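Local coordinates for CocE/NonD family hydrolase (Staphylococcus aureus subsp. aureus COL, PDB 3III), which is probably a serine hydrolase of the CocE/NonD family, cleaving ester or amide bonds with an alpha/beta-hydrolase domain, at residues T264-R276 with P442-W456. Residues are numbered along the deposited sequence; the frame is centred on the assembly and turned at random.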
loop_
_atom_site.group_PDB
_atom_site.type_symbol
_atom_site.label_atom_id
_atom_site.label_comp_id
_atom_site.label_asym_id
_atom_site.label_seq_id
_atom_site.Cartn_x
_atom_site.Cartn_y
_atom_site.Cartn_z
ATOM N N THR A 264 6.271 6.650 -7.605
ATOM C CA THR A 264 5.431 5.806 -6.805
ATOM C C THR A 264 5.732 4.363 -7.029
ATOM O O THR A 264 5.918 3.936 -8.197
ATOM C CB THR A 264 3.957 6.032 -7.195
ATOM O OG1 THR A 264 3.670 7.433 -7.055
ATOM C CG2 THR A 264 2.996 5.175 -6.308
ATOM N N CYS A 265 5.773 3.570 -5.962
ATOM C CA CYS A 265 5.676 2.117 -6.163
ATOM C C CYS A 265 4.333 1.670 -5.613
ATOM O O CYS A 265 3.953 2.050 -4.491
ATOM C CB CYS A 265 6.823 1.359 -5.496
ATOM S SG CYS A 265 6.557 -0.406 -5.566
ATOM N N ALA A 266 3.617 0.896 -6.428
ATOM C CA ALA A 266 2.445 0.089 -6.048
ATOM C C ALA A 266 2.752 -1.391 -6.262
ATOM O O ALA A 266 3.613 -1.740 -7.082
ATOM C CB ALA A 266 1.207 0.465 -6.889
ATOM N N SER A 267 2.027 -2.266 -5.577
ATOM C CA SER A 267 2.254 -3.688 -5.744
ATOM C C SER A 267 0.921 -4.392 -5.834
ATOM O O SER A 267 0.020 -4.114 -5.060
ATOM C CB SER A 267 3.061 -4.253 -4.596
ATOM O OG SER A 267 3.338 -5.624 -4.779
ATOM N N TRP A 268 0.816 -5.333 -6.766
ATOM C CA TRP A 268 -0.318 -6.231 -6.804
ATOM C C TRP A 268 -0.431 -7.082 -5.504
ATOM O O TRP A 268 -1.486 -7.652 -5.246
ATOM C CB TRP A 268 -0.201 -7.184 -7.985
ATOM C CG TRP A 268 0.175 -6.591 -9.281
ATOM C CD1 TRP A 268 1.148 -7.039 -10.112
ATOM C CD2 TRP A 268 -0.483 -5.508 -9.971
ATOM N NE1 TRP A 268 1.146 -6.308 -11.278
ATOM C CE2 TRP A 268 0.163 -5.355 -11.213
ATOM C CE3 TRP A 268 -1.543 -4.653 -9.652
ATOM C CZ2 TRP A 268 -0.233 -4.408 -12.156
ATOM C CZ3 TRP A 268 -1.946 -3.695 -10.598
ATOM C CH2 TRP A 268 -1.289 -3.599 -11.844
ATOM N N SER A 269 0.642 -7.201 -4.743
ATOM C CA SER A 269 0.738 -8.121 -3.590
ATOM C C SER A 269 0.265 -7.528 -2.202
ATOM O O SER A 269 0.378 -8.199 -1.154
ATOM C CB SER A 269 2.189 -8.517 -3.419
ATOM O OG SER A 269 2.846 -8.789 -4.678
ATOM N N THR A 270 -0.235 -6.298 -2.227
ATOM C CA THR A 270 -0.557 -5.561 -0.988
ATOM C C THR A 270 -2.041 -5.092 -0.991
ATOM O O THR A 270 -2.431 -4.059 -0.388
ATOM C CB THR A 270 0.439 -4.428 -0.796
ATOM O OG1 THR A 270 0.249 -3.446 -1.820
ATOM C CG2 THR A 270 1.883 -4.933 -0.869
ATOM N N GLN A 271 -2.882 -5.878 -1.660
ATOM C CA GLN A 271 -4.336 -5.574 -1.727
ATOM C C GLN A 271 -4.890 -5.778 -0.348
ATOM O O GLN A 271 -4.688 -6.852 0.259
ATOM C CB GLN A 271 -5.038 -6.454 -2.754
ATOM C CG GLN A 271 -4.575 -6.252 -4.177
ATOM C CD GLN A 271 -5.246 -7.252 -5.141
ATOM O OE1 GLN A 271 -6.467 -7.434 -5.113
ATOM N NE2 GLN A 271 -4.438 -7.980 -5.896
ATOM N N GLY A 272 -5.502 -4.735 0.193
ATOM C CA GLY A 272 -5.986 -4.721 1.566
ATOM C C GLY A 272 -5.221 -3.825 2.496
ATOM O O GLY A 272 -5.640 -3.581 3.641
ATOM N N LEU A 273 -4.072 -3.327 2.037
ATOM C CA LEU A 273 -3.356 -2.294 2.788
ATOM C C LEU A 273 -2.934 -1.177 1.809
ATOM O O LEU A 273 -3.740 -0.293 1.553
ATOM C CB LEU A 273 -2.170 -2.874 3.559
ATOM C CG LEU A 273 -1.510 -1.892 4.549
ATOM C CD1 LEU A 273 -2.513 -1.387 5.600
ATOM C CD2 LEU A 273 -0.293 -2.574 5.207
ATOM N N HIS A 274 -1.740 -1.225 1.242
ATOM C CA HIS A 274 -1.233 -0.076 0.470
ATOM C C HIS A 274 -1.620 0.036 -1.005
ATOM O O HIS A 274 -1.436 1.098 -1.616
ATOM C CB HIS A 274 0.283 0.057 0.622
ATOM C CG HIS A 274 0.741 0.172 2.043
ATOM N ND1 HIS A 274 0.304 1.158 2.900
ATOM C CD2 HIS A 274 1.568 -0.624 2.768
ATOM C CE1 HIS A 274 0.893 0.999 4.074
ATOM N NE2 HIS A 274 1.660 -0.083 4.024
ATOM N N ASN A 275 -2.073 -1.052 -1.614
ATOM C CA ASN A 275 -2.255 -1.101 -3.057
ATOM C C ASN A 275 -3.207 -0.019 -3.556
ATOM O O ASN A 275 -2.836 0.746 -4.426
ATOM C CB ASN A 275 -2.622 -2.542 -3.468
ATOM C CG ASN A 275 -3.375 -2.645 -4.778
ATOM O OD1 ASN A 275 -4.422 -2.048 -4.923
ATOM N ND2 ASN A 275 -2.861 -3.471 -5.723
ATOM N N ARG A 276 -4.403 0.082 -2.982
ATOM C CA ARG A 276 -5.409 0.996 -3.521
ATOM C C ARG A 276 -4.883 2.413 -3.559
ATOM O O ARG A 276 -5.016 3.107 -4.572
ATOM C CB ARG A 276 -6.707 0.942 -2.722
ATOM C CG ARG A 276 -7.782 1.846 -3.234
ATOM C CD ARG A 276 -9.085 1.681 -2.456
ATOM N NE ARG A 276 -10.151 2.488 -3.038
ATOM C CZ ARG A 276 -10.270 3.801 -2.912
ATOM N NH1 ARG A 276 -9.416 4.503 -2.157
ATOM N NH2 ARG A 276 -11.272 4.425 -3.522
ATOM N N PRO A 442 1.713 -13.981 -4.652
ATOM C CA PRO A 442 1.923 -13.190 -3.464
ATOM C C PRO A 442 0.681 -12.294 -3.194
ATOM O O PRO A 442 0.130 -11.677 -4.113
ATOM C CB PRO A 442 3.184 -12.358 -3.816
ATOM C CG PRO A 442 3.841 -13.138 -4.910
ATOM C CD PRO A 442 2.736 -13.674 -5.677
ATOM N N ASP A 443 0.327 -12.174 -1.923
ATOM C CA ASP A 443 -0.900 -11.487 -1.536
ATOM C C ASP A 443 -0.657 -10.982 -0.129
ATOM O O ASP A 443 0.415 -11.170 0.441
ATOM C CB ASP A 443 -2.074 -12.473 -1.646
ATOM C CG ASP A 443 -3.436 -11.807 -1.848
ATOM O OD1 ASP A 443 -3.641 -10.629 -1.482
ATOM O OD2 ASP A 443 -4.327 -12.514 -2.368
ATOM N N PHE A 444 -1.614 -10.277 0.423
ATOM C CA PHE A 444 -1.400 -9.633 1.754
ATOM C C PHE A 444 -1.631 -10.643 2.913
ATOM O O PHE A 444 -2.566 -11.436 2.874
ATOM C CB PHE A 444 -2.320 -8.451 1.889
ATOM C CG PHE A 444 -2.060 -7.622 3.116
ATOM C CD1 PHE A 444 -2.977 -7.615 4.127
ATOM C CD2 PHE A 444 -0.907 -6.877 3.237
ATOM C CE1 PHE A 444 -2.769 -6.815 5.264
ATOM C CE2 PHE A 444 -0.674 -6.118 4.342
ATOM C CZ PHE A 444 -1.607 -6.123 5.375
ATOM N N ASN A 445 -0.844 -10.612 3.973
ATOM C CA ASN A 445 0.347 -9.817 4.155
ATOM C C ASN A 445 1.526 -10.794 4.047
ATOM O O ASN A 445 1.792 -11.622 4.969
ATOM C CB ASN A 445 0.238 -9.082 5.539
ATOM C CG ASN A 445 1.390 -8.162 5.820
ATOM O OD1 ASN A 445 2.354 -8.143 5.036
ATOM N ND2 ASN A 445 1.357 -7.431 6.962
ATOM N N HIS A 446 2.255 -10.698 2.925
ATOM C CA HIS A 446 3.333 -11.653 2.573
ATOM C C HIS A 446 2.869 -13.114 2.645
ATOM O O HIS A 446 3.563 -13.957 3.181
ATOM C CB HIS A 446 4.590 -11.446 3.430
ATOM C CG HIS A 446 5.284 -10.152 3.138
ATOM N ND1 HIS A 446 4.762 -8.939 3.527
ATOM C CD2 HIS A 446 6.416 -9.880 2.452
ATOM C CE1 HIS A 446 5.548 -7.976 3.076
ATOM N NE2 HIS A 446 6.563 -8.519 2.421
ATOM N N ILE A 447 1.659 -13.378 2.175
ATOM C CA ILE A 447 1.210 -14.759 2.004
ATOM C C ILE A 447 1.556 -15.211 0.587
ATOM O O ILE A 447 1.741 -14.393 -0.291
ATOM C CB ILE A 447 -0.307 -14.974 2.307
ATOM C CG1 ILE A 447 -1.221 -14.257 1.278
ATOM C CG2 ILE A 447 -0.590 -14.544 3.764
ATOM C CD1 ILE A 447 -2.787 -14.606 1.526
ATOM N N GLU A 448 1.776 -16.503 0.429
ATOM C CA GLU A 448 2.144 -17.064 -0.891
ATOM C C GLU A 448 1.029 -17.884 -1.524
ATOM O O GLU A 448 1.160 -18.295 -2.688
ATOM C CB GLU A 448 3.427 -17.880 -0.778
ATOM C CG GLU A 448 4.586 -16.995 -0.268
ATOM C CD GLU A 448 5.945 -17.630 -0.314
ATOM O OE1 GLU A 448 6.082 -18.851 -0.606
ATOM O OE2 GLU A 448 6.930 -16.879 -0.041
ATOM N N ASN A 449 -0.052 -18.106 -0.781
ATOM C CA ASN A 449 -1.256 -18.815 -1.329
ATOM C C ASN A 449 -2.393 -17.869 -1.653
ATOM O O ASN A 449 -3.565 -18.221 -1.502
ATOM C CB ASN A 449 -1.749 -19.891 -0.328
ATOM C CG ASN A 449 -2.269 -19.288 0.991
ATOM O OD1 ASN A 449 -1.864 -18.202 1.383
ATOM N ND2 ASN A 449 -3.236 -19.970 1.619
ATOM N N GLY A 450 -2.060 -16.670 -2.122
ATOM C CA GLY A 450 -3.027 -15.696 -2.469
ATOM C C GLY A 450 -3.624 -15.865 -3.851
ATOM O O GLY A 450 -3.384 -16.839 -4.569
ATOM N N GLN A 451 -4.421 -14.877 -4.232
ATOM C CA GLN A 451 -5.224 -14.981 -5.431
ATOM C C GLN A 451 -4.922 -13.791 -6.339
ATOM O O GLN A 451 -3.928 -13.109 -6.169
ATOM C CB GLN A 451 -6.718 -15.146 -5.067
ATOM C CG GLN A 451 -7.397 -13.924 -4.430
ATOM C CD GLN A 451 -8.845 -14.240 -3.826
ATOM O OE1 GLN A 451 -9.321 -15.346 -3.921
ATOM N NE2 GLN A 451 -9.489 -13.239 -3.225
ATOM N N VAL A 452 -5.714 -13.598 -7.360
ATOM C CA VAL A 452 -5.436 -12.545 -8.359
ATOM C C VAL A 452 -5.834 -11.174 -7.846
ATOM O O VAL A 452 -5.051 -10.217 -7.892
ATOM C CB VAL A 452 -6.204 -12.817 -9.647
ATOM C CG1 VAL A 452 -6.222 -11.588 -10.649
ATOM C CG2 VAL A 452 -5.672 -14.060 -10.355
ATOM N N ALA A 453 -7.069 -11.072 -7.402
ATOM C CA ALA A 453 -7.625 -9.809 -6.879
ATOM C C ALA A 453 -8.672 -10.083 -5.797
ATOM O O ALA A 453 -9.355 -11.097 -5.808
ATOM C CB ALA A 453 -8.231 -8.986 -8.032
ATOM N N THR A 454 -8.789 -9.129 -4.888
ATOM C CA THR A 454 -9.708 -9.200 -3.793
ATOM C C THR A 454 -10.520 -7.898 -3.712
ATOM O O THR A 454 -10.017 -6.738 -3.988
ATOM C CB THR A 454 -8.889 -9.505 -2.520
ATOM O OG1 THR A 454 -8.085 -10.686 -2.768
ATOM C CG2 THR A 454 -9.770 -9.748 -1.244
ATOM N N GLY A 455 -11.759 -8.040 -3.239
ATOM C CA GLY A 455 -12.569 -6.876 -2.856
ATOM C C GLY A 455 -13.657 -7.196 -1.832
ATOM O O GLY A 455 -13.990 -8.355 -1.624
ATOM N N TRP A 456 -14.214 -6.155 -1.222
ATOM C CA TRP A 456 -15.202 -6.280 -0.138
ATOM C C TRP A 456 -16.299 -5.231 -0.218
ATOM O O TRP A 456 -16.056 -4.084 -0.622
ATOM C CB TRP A 456 -14.525 -6.071 1.203
ATOM C CG TRP A 456 -13.388 -6.971 1.538
ATOM C CD1 TRP A 456 -13.445 -8.096 2.328
ATOM C CD2 TRP A 456 -12.017 -6.780 1.219
ATOM N NE1 TRP A 456 -12.207 -8.642 2.458
ATOM C CE2 TRP A 456 -11.299 -7.849 1.811
ATOM C CE3 TRP A 456 -11.317 -5.818 0.486
ATOM C CZ2 TRP A 456 -9.902 -7.986 1.680
ATOM C CZ3 TRP A 456 -9.955 -5.965 0.333
ATOM C CH2 TRP A 456 -9.258 -7.054 0.951
HETATM O O HOH W 1 -2.497 -8.517 -2.961
HETATM O O HOH W 2 1.748 -8.440 1.224
HETATM O O HOH W 3 1.131 -10.531 -6.339
HETATM O O HOH W 4 -5.670 -9.356 -0.395
#
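Ser269 and Thr270, in the loop that follows strand 264-267, run closest to Asp443 and Phe444, with 4.3 Å between the CA atoms of Ser269 and Asp443, and from Thr270 to Leu273 the loop makes a type II beta turn. Gln271, on that turn, reaches across with an extended chain, and its amide takes both directions of bonding. OE1 accepts from Thr454 N (2.9 Å), tilted 22° from the carbonyl plane, while NE2 gives to Val452 O at 3.1 Å, straight (164°) and within the amide plane. The second NE2 hydrogen goes back to Trp268 O, 3.0 Å away, so three bonds fix the rotation of the amide. Leu273 sets CB over one face of the Phe444 ring, 4.1 Å from its centroid in a CH-pi contact, while CD2 touches CE2 and CZ at the rim; the ring is brought beneath CB because Phe444 CG stands anti to the backbone N (chi1 -172°). Phe444 CB also packs against Gln271 O at 3.3 Å. Waters bridge the polar seam: one accepts from Gln271 N and lies within hydrogen-bonding distance of Asp443 OD1, another bridges Gln271 O to that same oxygen, and a third joins Ser269 O to His446 N. A fourth donates to Ser269 OG and Pro442 O; that hydroxyl, beside Pro442 CB, also bonds Arg297 O. The contact joins the alpha/beta-hydrolase domain to the C-terminal beta domain: the loop leaves parallel strand 262-267, flanked by strands 186-192 and 290-295, and leads into helix 275-284, while strand 441-443 edges a five-stranded antiparallel sheet beside strand 447-458, and strand 490-503 meets Gln271 through Leu497.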